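Local coordinates for chitin-binding type-4 domain-containing protein (PDB 6T5Z), which is a copper-dependent lytic polysaccharide monooxygenase of family AA10 that probably cleaves chitin by oxidation, at residues Glu36-Phe41 with Thr159-Tyr164; Gln65-Trp70 with Trp104-Pro109; Thr100-Asp105 with Gly146-Leu151. All coordinates share one frame; numbering follows the deposited sequence.

Interaction 1. Residues Glu36-Phe41 with Thr159-Tyr164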
# COMPACT_ATOMS: atom_id res chain seq x y z
N GLU A 36 -7.74 0.72 7.89
CA GLU A 36 -7.34 -0.09 9.04
C GLU A 36 -8.09 -1.42 9.03
O GLU A 36 -9.31 -1.44 8.84
CB GLU A 36 -7.62 0.65 10.34
CG GLU A 36 -7.08 -0.06 11.60
CD GLU A 36 -7.51 0.64 12.87
OE1 GLU A 36 -8.21 1.66 12.76
OE2 GLU A 36 -7.17 0.16 13.97
N ALA A 37 -7.37 -2.51 9.25
CA ALA A 37 -7.94 -3.85 9.21
C ALA A 37 -7.05 -4.77 10.03
O ALA A 37 -6.01 -4.36 10.54
CB ALA A 37 -8.09 -4.34 7.77
N LYS A 38 -7.47 -6.03 10.16
CA LYS A 38 -6.68 -6.98 10.94
C LYS A 38 -5.27 -7.14 10.35
O LYS A 38 -5.08 -7.11 9.13
CB LYS A 38 -7.38 -8.33 11.00
CG LYS A 38 -8.64 -8.31 11.82
CD LYS A 38 -8.35 -8.04 13.28
CE LYS A 38 -9.62 -7.99 14.10
NZ LYS A 38 -10.41 -6.77 13.75
N LYS A 39 -4.29 -7.29 11.24
CA LYS A 39 -2.91 -7.49 10.82
C LYS A 39 -2.72 -8.90 10.26
O LYS A 39 -3.63 -9.73 10.26
CB LYS A 39 -1.94 -7.24 11.98
CG LYS A 39 -2.09 -8.24 13.14
CD LYS A 39 -1.09 -8.00 14.27
CE LYS A 39 -1.37 -6.71 15.03
NZ LYS A 39 -0.56 -6.65 16.29
N GLY A 40 -1.52 -9.18 9.77
CA GLY A 40 -1.13 -10.53 9.45
C GLY A 40 -1.30 -10.96 8.01
O GLY A 40 -1.27 -12.17 7.73
N PHE A 41 -1.51 -10.03 7.08
CA PHE A 41 -1.48 -10.37 5.68
C PHE A 41 -0.16 -11.07 5.32
O PHE A 41 0.89 -10.62 5.74
CB PHE A 41 -1.67 -9.10 4.83
CG PHE A 41 -1.75 -9.36 3.37
CD1 PHE A 41 -2.97 -9.60 2.76
CD2 PHE A 41 -0.60 -9.38 2.60
CE1 PHE A 41 -3.04 -9.85 1.40
CE2 PHE A 41 -0.66 -9.63 1.25
CZ PHE A 41 -1.89 -9.86 0.65
N THR A 159 -2.51 -3.25 19.11
CA THR A 159 -3.86 -3.64 18.71
C THR A 159 -3.78 -4.88 17.82
O THR A 159 -2.70 -5.44 17.57
CB THR A 159 -4.60 -2.52 17.97
OG1 THR A 159 -4.04 -2.37 16.66
CG2 THR A 159 -4.49 -1.20 18.73
N LEU A 160 -4.95 -5.31 17.34
CA LEU A 160 -5.07 -6.44 16.43
C LEU A 160 -4.88 -6.04 14.97
O LEU A 160 -4.97 -6.90 14.09
CB LEU A 160 -6.45 -7.09 16.61
CG LEU A 160 -6.76 -7.68 17.99
CD1 LEU A 160 -8.21 -8.17 18.04
CD2 LEU A 160 -5.78 -8.80 18.36
N ASN A 161 -4.61 -4.77 14.69
CA ASN A 161 -4.82 -4.22 13.36
C ASN A 161 -3.53 -3.77 12.68
O ASN A 161 -2.44 -3.77 13.27
CB ASN A 161 -5.81 -3.05 13.43
CG ASN A 161 -7.18 -3.50 13.87
OD1 ASN A 161 -7.60 -4.61 13.56
ND2 ASN A 161 -7.89 -2.65 14.60
N ALA A 162 -3.68 -3.39 11.41
CA ALA A 162 -2.63 -2.82 10.58
C ALA A 162 -3.27 -1.86 9.59
O ALA A 162 -4.47 -1.94 9.33
CB ALA A 162 -1.84 -3.89 9.82
N PHE A 163 -2.46 -0.99 9.01
CA PHE A 163 -2.95 -0.08 7.97
C PHE A 163 -2.42 -0.52 6.61
O PHE A 163 -1.25 -0.88 6.48
CB PHE A 163 -2.54 1.36 8.28
CG PHE A 163 -3.29 1.93 9.45
CD1 PHE A 163 -2.88 1.66 10.75
CD2 PHE A 163 -4.45 2.67 9.26
CE1 PHE A 163 -3.59 2.15 11.84
CE2 PHE A 163 -5.16 3.17 10.35
CZ PHE A 163 -4.73 2.90 11.63
N TYR A 164 -3.29 -0.47 5.59
CA TYR A 164 -3.01 -1.09 4.30
C TYR A 164 -3.01 -0.04 3.20
O TYR A 164 -4.01 0.65 3.00
CB TYR A 164 -4.03 -2.20 4.01
CG TYR A 164 -3.84 -3.43 4.88
CD1 TYR A 164 -4.43 -3.53 6.14
CD2 TYR A 164 -3.05 -4.49 4.43
CE1 TYR A 164 -4.25 -4.67 6.93
CE2 TYR A 164 -2.87 -5.63 5.22
CZ TYR A 164 -3.47 -5.71 6.46
OH TYR A 164 -3.29 -6.84 7.22
O HOH W 1 -4.79 -0.24 15.23
O HOH W 2 -9.53 -4.73 15.94
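Glu36 lies over one face of the Phe163 ring, its CG 4.1 Å from the ring centroid in a CH-pi contact, while the Tyr164 ring has CB of Phe41 at its edge, in the ring plane. The two aromatic residues are consecutive on strand 161-164, which pairs with strand 36-38 as a short antiparallel edge of the beta-sandwich typical of AA10 enzymes. Ala37 and Ala162 are its hydrogen-bonded pair: Ala37 N donates to Ala162 O, and the return bond from Ala162 N to Ala37 O is 2.7 Å long. Glu36 with Phe163 and Lys38 with Asn161 are the flanking non-hydrogen-bonded pairs. With CG anti to the backbone N (chi1 -173°) and the chain extended beyond it, Glu36 runs across the phenyl face until OE2 accepts from Asn161 ND2 at 3.0 Å, met from above the carboxylate plane. A water bound to the same OE2 reaches Thr159 OG1, and that hydroxyl accepts from Asn161 N in an ST turn. Phe163 also meets His1, a copper ligand, and its side chain is about 4 Å from the bound copper ion at the nearest atoms; the place of Glu36, which also touches His1, is consistent with a second-shell position behind Phe163 and the metal site. Just past the paired strands, Lys39 N donates to Leu160 O on a lone pair. The Lys39 side chain follows the Thr159-Leu160 backbone, bending at chi3 (69°) to bring NZ to Thr159 O at 2.8 Å, and NZ also bonds Ile156 O. Ala37 CB packs on Tyr164 CE1, on the side of the sheet away from Phe163. At the far end of the Tyr164 ring, OH donates to Lys38 O over 2.6 Å, in the plane of the carbonyl.

Interaction 2. Residues Gln65-Trp70 with Trp104-Pro109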
# COMPACT_ATOMS: atom_id res chain seq x y z
N GLN A 65 -9.89 -2.92 -10.46
CA GLN A 65 -8.56 -3.26 -10.98
C GLN A 65 -8.65 -3.43 -12.50
O GLN A 65 -9.16 -4.43 -13.00
CB GLN A 65 -8.00 -4.51 -10.31
CG GLN A 65 -6.53 -4.74 -10.64
CD GLN A 65 -5.67 -3.52 -10.35
OE1 GLN A 65 -5.62 -3.03 -9.22
NE2 GLN A 65 -5.00 -3.02 -11.38
N THR A 66 -8.18 -2.41 -13.21
CA THR A 66 -7.96 -2.47 -14.65
C THR A 66 -6.66 -1.74 -14.94
O THR A 66 -6.17 -0.96 -14.12
CB THR A 66 -9.10 -1.81 -15.47
OG1 THR A 66 -9.06 -0.39 -15.26
CG2 THR A 66 -10.47 -2.34 -15.06
N GLU A 67 -6.10 -1.99 -16.12
CA GLU A 67 -4.91 -1.25 -16.54
C GLU A 67 -5.16 0.25 -16.59
O GLU A 67 -4.23 1.04 -16.35
CB GLU A 67 -4.44 -1.74 -17.92
CG GLU A 67 -3.81 -3.11 -17.89
CD GLU A 67 -3.48 -3.63 -19.28
OE1 GLU A 67 -4.32 -4.33 -19.88
OE2 GLU A 67 -2.37 -3.31 -19.78
N ASP A 68 -6.39 0.66 -16.88
CA ASP A 68 -6.71 2.07 -17.13
C ASP A 68 -7.11 2.83 -15.87
O ASP A 68 -7.13 4.07 -15.91
CB ASP A 68 -7.85 2.18 -18.16
CG ASP A 68 -8.97 1.15 -17.94
OD1 ASP A 68 -8.92 0.07 -18.58
OD2 ASP A 68 -9.90 1.41 -17.14
N ARG A 69 -7.39 2.14 -14.76
CA ARG A 69 -8.15 2.77 -13.68
C ARG A 69 -7.32 3.78 -12.90
O ARG A 69 -7.81 4.86 -12.54
CB ARG A 69 -8.69 1.70 -12.73
CG ARG A 69 -9.42 2.28 -11.53
CD ARG A 69 -10.79 2.81 -11.94
NE ARG A 69 -11.49 3.46 -10.84
CZ ARG A 69 -11.30 4.72 -10.46
NH1 ARG A 69 -10.39 5.48 -11.06
NH2 ARG A 69 -12.02 5.23 -9.46
N TRP A 70 -6.08 3.43 -12.56
CA TRP A 70 -5.35 4.13 -11.52
C TRP A 70 -4.17 4.91 -12.09
O TRP A 70 -3.49 4.44 -13.01
CB TRP A 70 -4.85 3.16 -10.45
CG TRP A 70 -5.98 2.38 -9.82
CD1 TRP A 70 -6.19 1.03 -9.88
CD2 TRP A 70 -7.07 2.92 -9.06
NE1 TRP A 70 -7.33 0.69 -9.19
CE2 TRP A 70 -7.89 1.83 -8.68
CE3 TRP A 70 -7.43 4.21 -8.66
CZ2 TRP A 70 -9.04 2.00 -7.91
CZ3 TRP A 70 -8.58 4.38 -7.89
CH2 TRP A 70 -9.38 3.28 -7.54
N TRP A 104 1.39 -11.09 -13.00
CA TRP A 104 0.05 -10.86 -12.48
C TRP A 104 -0.84 -10.25 -13.57
O TRP A 104 -0.37 -9.82 -14.62
CB TRP A 104 0.09 -9.95 -11.25
CG TRP A 104 0.31 -8.47 -11.54
CD1 TRP A 104 1.42 -7.89 -12.09
CD2 TRP A 104 -0.62 -7.41 -11.28
NE1 TRP A 104 1.24 -6.53 -12.18
CE2 TRP A 104 -0.00 -6.21 -11.69
CE3 TRP A 104 -1.91 -7.35 -10.74
CZ2 TRP A 104 -0.63 -4.97 -11.57
CZ3 TRP A 104 -2.53 -6.13 -10.62
CH2 TRP A 104 -1.90 -4.95 -11.04
N ASP A 105 -2.14 -10.22 -13.30
CA ASP A 105 -3.13 -9.76 -14.28
C ASP A 105 -3.68 -8.42 -13.83
O ASP A 105 -4.50 -8.36 -12.90
CB ASP A 105 -4.25 -10.79 -14.44
CG ASP A 105 -5.17 -10.48 -15.60
OD1 ASP A 105 -5.24 -9.31 -16.02
OD2 ASP A 105 -5.83 -11.41 -16.10
N PRO A 106 -3.29 -7.32 -14.48
CA PRO A 106 -3.72 -5.98 -14.03
C PRO A 106 -5.20 -5.70 -14.26
O PRO A 106 -5.68 -4.64 -13.86
CB PRO A 106 -2.85 -5.04 -14.87
CG PRO A 106 -2.52 -5.84 -16.09
CD PRO A 106 -2.36 -7.25 -15.62
N ASN A 107 -5.93 -6.62 -14.89
CA ASN A 107 -7.35 -6.46 -15.16
C ASN A 107 -8.20 -7.41 -14.33
O ASN A 107 -9.37 -7.63 -14.66
CB ASN A 107 -7.61 -6.64 -16.65
CG ASN A 107 -7.01 -5.53 -17.48
OD1 ASN A 107 -7.33 -4.36 -17.28
ND2 ASN A 107 -6.12 -5.88 -18.42
N LYS A 108 -7.63 -8.00 -13.28
CA LYS A 108 -8.32 -8.88 -12.36
C LYS A 108 -8.11 -8.39 -10.94
O LYS A 108 -7.13 -7.69 -10.66
CB LYS A 108 -7.81 -10.33 -12.49
CG LYS A 108 -8.26 -11.02 -13.76
CD LYS A 108 -9.78 -10.96 -13.88
CE LYS A 108 -10.29 -11.82 -15.03
NZ LYS A 108 -11.32 -11.10 -15.82
N PRO A 109 -9.00 -8.74 -10.01
CA PRO A 109 -8.89 -8.22 -8.65
C PRO A 109 -7.57 -8.58 -7.98
O PRO A 109 -6.95 -9.61 -8.26
CB PRO A 109 -10.07 -8.86 -7.92
CG PRO A 109 -11.06 -9.16 -9.02
CD PRO A 109 -10.22 -9.54 -10.20
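The backbones of Thr66 and Asn107 draw together, CA to CA 4.1 Å, where the extended chain at Gln65-Thr66 passes the type I turn from Asp105 to Lys108. The Asn107 side chain grips Glu67 at two points. Its OD1 accepts from Glu67 N at 2.9 Å, with the donor above the carbonyl plane, and its ND2 gives a 2.8 Å bond to Glu67 OE1 on the anti side of the carboxylate. Glu67 CG meanwhile lies alongside the Pro106 ring, 3.5 Å from Pro106 CG. Gln65 bends at chi2 (53°), which turns its amide back under the turn: NE2 donates to Pro106 O at 3.0 Å, the acceptor lying in the amide plane, and NE2 also sits at the edge of the Trp104 ring near CH2. The same nitrogen probably also hydrogen-bonds Tyr147 OH, while OE1 is held by Arg10 NH2. Within the turn itself, Asp105 OD1 accepts from Asn107 N in an Asx turn. Two surface loops are thus joined through polar groups, and the primary amides of Gln65 and Asn107 do most of the work. With both Asn107 amide atoms engaged by Glu67, the rotation of that side chain is fixed, as is the amide of Gln65 by its bonds to Pro106 O and Arg10.

Interaction 3. Residues Thr100-Asp105 with Gly146-Leu151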
# COMPACT_ATOMS: atom_id res chain seq x y z
N THR A 100 3.18 -7.09 -6.48
CA THR A 100 2.52 -8.04 -7.36
C THR A 100 3.54 -8.95 -8.02
O THR A 100 4.70 -8.58 -8.23
CB THR A 100 1.72 -7.30 -8.44
OG1 THR A 100 2.46 -6.15 -8.90
CG2 THR A 100 0.38 -6.83 -7.88
N LYS A 101 3.11 -10.18 -8.31
CA LYS A 101 3.96 -11.15 -8.99
C LYS A 101 4.29 -10.70 -10.40
O LYS A 101 3.51 -9.98 -11.05
CB LYS A 101 3.27 -12.51 -9.07
CG LYS A 101 3.21 -13.30 -7.78
CD LYS A 101 2.38 -14.57 -7.98
CE LYS A 101 2.38 -15.42 -6.72
NZ LYS A 101 1.28 -16.41 -6.70
N LEU A 102 5.45 -11.13 -10.89
CA LEU A 102 5.71 -11.07 -12.32
C LEU A 102 4.68 -11.92 -13.03
O LEU A 102 4.47 -13.09 -12.68
CB LEU A 102 7.13 -11.55 -12.63
CG LEU A 102 8.27 -10.73 -12.03
CD1 LEU A 102 9.61 -11.38 -12.35
CD2 LEU A 102 8.23 -9.29 -12.51
N GLY A 103 3.99 -11.33 -14.00
CA GLY A 103 2.93 -12.03 -14.67
C GLY A 103 1.57 -11.95 -14.01
O GLY A 103 0.65 -12.67 -14.43
N TRP A 104 1.39 -11.09 -13.00
CA TRP A 104 0.05 -10.86 -12.48
C TRP A 104 -0.84 -10.25 -13.57
O TRP A 104 -0.37 -9.82 -14.62
CB TRP A 104 0.09 -9.95 -11.25
CG TRP A 104 0.31 -8.47 -11.54
CD1 TRP A 104 1.42 -7.89 -12.09
CD2 TRP A 104 -0.62 -7.41 -11.28
NE1 TRP A 104 1.24 -6.53 -12.18
CE2 TRP A 104 -0.00 -6.21 -11.69
CE3 TRP A 104 -1.91 -7.35 -10.74
CZ2 TRP A 104 -0.63 -4.97 -11.57
CZ3 TRP A 104 -2.53 -6.13 -10.62
CH2 TRP A 104 -1.90 -4.95 -11.04
N ASP A 105 -2.14 -10.22 -13.30
CA ASP A 105 -3.13 -9.76 -14.28
C ASP A 105 -3.68 -8.42 -13.83
O ASP A 105 -4.50 -8.36 -12.90
CB ASP A 105 -4.25 -10.79 -14.44
CG ASP A 105 -5.17 -10.48 -15.60
OD1 ASP A 105 -5.24 -9.31 -16.02
OD2 ASP A 105 -5.83 -11.41 -16.10
N GLY A 146 7.29 -2.55 -15.69
CA GLY A 146 5.90 -2.44 -16.10
C GLY A 146 5.02 -2.03 -14.95
O GLY A 146 5.48 -1.54 -13.91
N TYR A 147 3.72 -2.24 -15.14
CA TYR A 147 2.72 -1.86 -14.14
C TYR A 147 2.69 -2.90 -13.03
O TYR A 147 2.43 -4.08 -13.28
CB TYR A 147 1.35 -1.70 -14.79
CG TYR A 147 0.19 -1.42 -13.82
CD1 TYR A 147 0.38 -0.70 -12.64
CD2 TYR A 147 -1.09 -1.87 -14.11
CE1 TYR A 147 -0.69 -0.46 -11.77
CE2 TYR A 147 -2.15 -1.64 -13.26
CZ TYR A 147 -1.95 -0.93 -12.09
OH TYR A 147 -3.03 -0.70 -11.27
N HIS A 148 2.92 -2.45 -11.80
CA HIS A 148 2.88 -3.29 -10.61
C HIS A 148 2.25 -2.52 -9.46
O HIS A 148 2.33 -1.28 -9.41
CB HIS A 148 4.28 -3.76 -10.21
CG HIS A 148 4.82 -4.80 -11.12
ND1 HIS A 148 4.39 -6.11 -11.07
CD2 HIS A 148 5.71 -4.73 -12.14
CE1 HIS A 148 5.01 -6.80 -12.00
NE2 HIS A 148 5.82 -5.99 -12.67
N VAL A 149 1.65 -3.25 -8.53
CA VAL A 149 1.05 -2.67 -7.34
C VAL A 149 1.88 -3.10 -6.14
O VAL A 149 2.21 -4.28 -6.00
CB VAL A 149 -0.42 -3.11 -7.17
CG1 VAL A 149 -0.96 -2.63 -5.82
CG2 VAL A 149 -1.26 -2.57 -8.32
N ILE A 150 2.23 -2.13 -5.30
CA ILE A 150 2.97 -2.38 -4.08
C ILE A 150 2.00 -2.22 -2.92
O ILE A 150 1.22 -1.26 -2.90
CB ILE A 150 4.17 -1.41 -3.96
CG1 ILE A 150 5.21 -1.73 -5.03
CG2 ILE A 150 4.75 -1.43 -2.53
CD1 ILE A 150 6.34 -0.74 -5.21
N LEU A 151 2.00 -3.18 -1.99
CA LEU A 151 1.18 -3.11 -0.79
C LEU A 151 2.06 -2.76 0.40
O LEU A 151 2.90 -3.56 0.83
CB LEU A 151 0.44 -4.42 -0.54
CG LEU A 151 -0.36 -4.48 0.77
CD1 LEU A 151 -1.52 -3.47 0.76
CD2 LEU A 151 -0.89 -5.88 1.06
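Thr100 turns OG1 between its backbone N and carbonyl carbon (chi1 39°), toward His148 and Val149, and Trp104 adopts the same kind of first torsion (chi1 77°), which brings the NE1 edge of its indole against the backbone of Tyr147 and His148. The threonine hydroxyl is gripped twice: it lies 2.9 Å from His148 ND1, in a hydrogen bond that either atom could donate, and it accepts from Val149 N at 3.0 Å. Thr100 N completes the attachment with a bond to Val149 O. Trp104 NE1 donates to Tyr147 O at 2.9 Å, the oxygen lying almost in the indole plane. The far end of the indole then points its edge at the Tyr147 ring in an edge-to-face pair, the six-membered rings 5.3 Å apart at their centroids with planes at 65°. With His148 these rings form an aromatic cluster joining the loop after strand 92-99 to the neighbouring strand. One indole face is covered by Thr100 CG2, and CH2 touches Val149 CG2 at 3.7 Å. A type II turn from Lys101 to Trp104, with Gly103 at its third position, carries the chain back so that the indole lies against Thr100. The chain turns a corner at Tyr147 and runs on as the strand carrying His148 to Leu151. Val149 packs on Val166 of strand 161-172 and Arg10 of helix 10-14, and His148 reaches Ile171 of strand 161-172 and Ile99 of strand 92-99.

Overall arrangement
From the N terminus, the chain first meets these contacts at strand 36-38, whose partner 159-164 comes 118 residues later; interaction 1 therefore closes the longest loop and encloses the other two. Within it, interaction 2 joins the loop before strand 73-76 to the loop after strand 92-99. Interaction 3 begins on that same loop, sharing Trp104 and Asp105, and closes on the start of strand 148-156. Interactions 2 and 3 have centres about 9 Å apart and touch where Pro106 packs on Tyr147. Interaction 1 lies near the copper site, its centre about 22 Å from that of interaction 3, yet Phe41 and Tyr164 pack directly on Leu151; strands 148-156 and 161-172 are neighbours in the sheet.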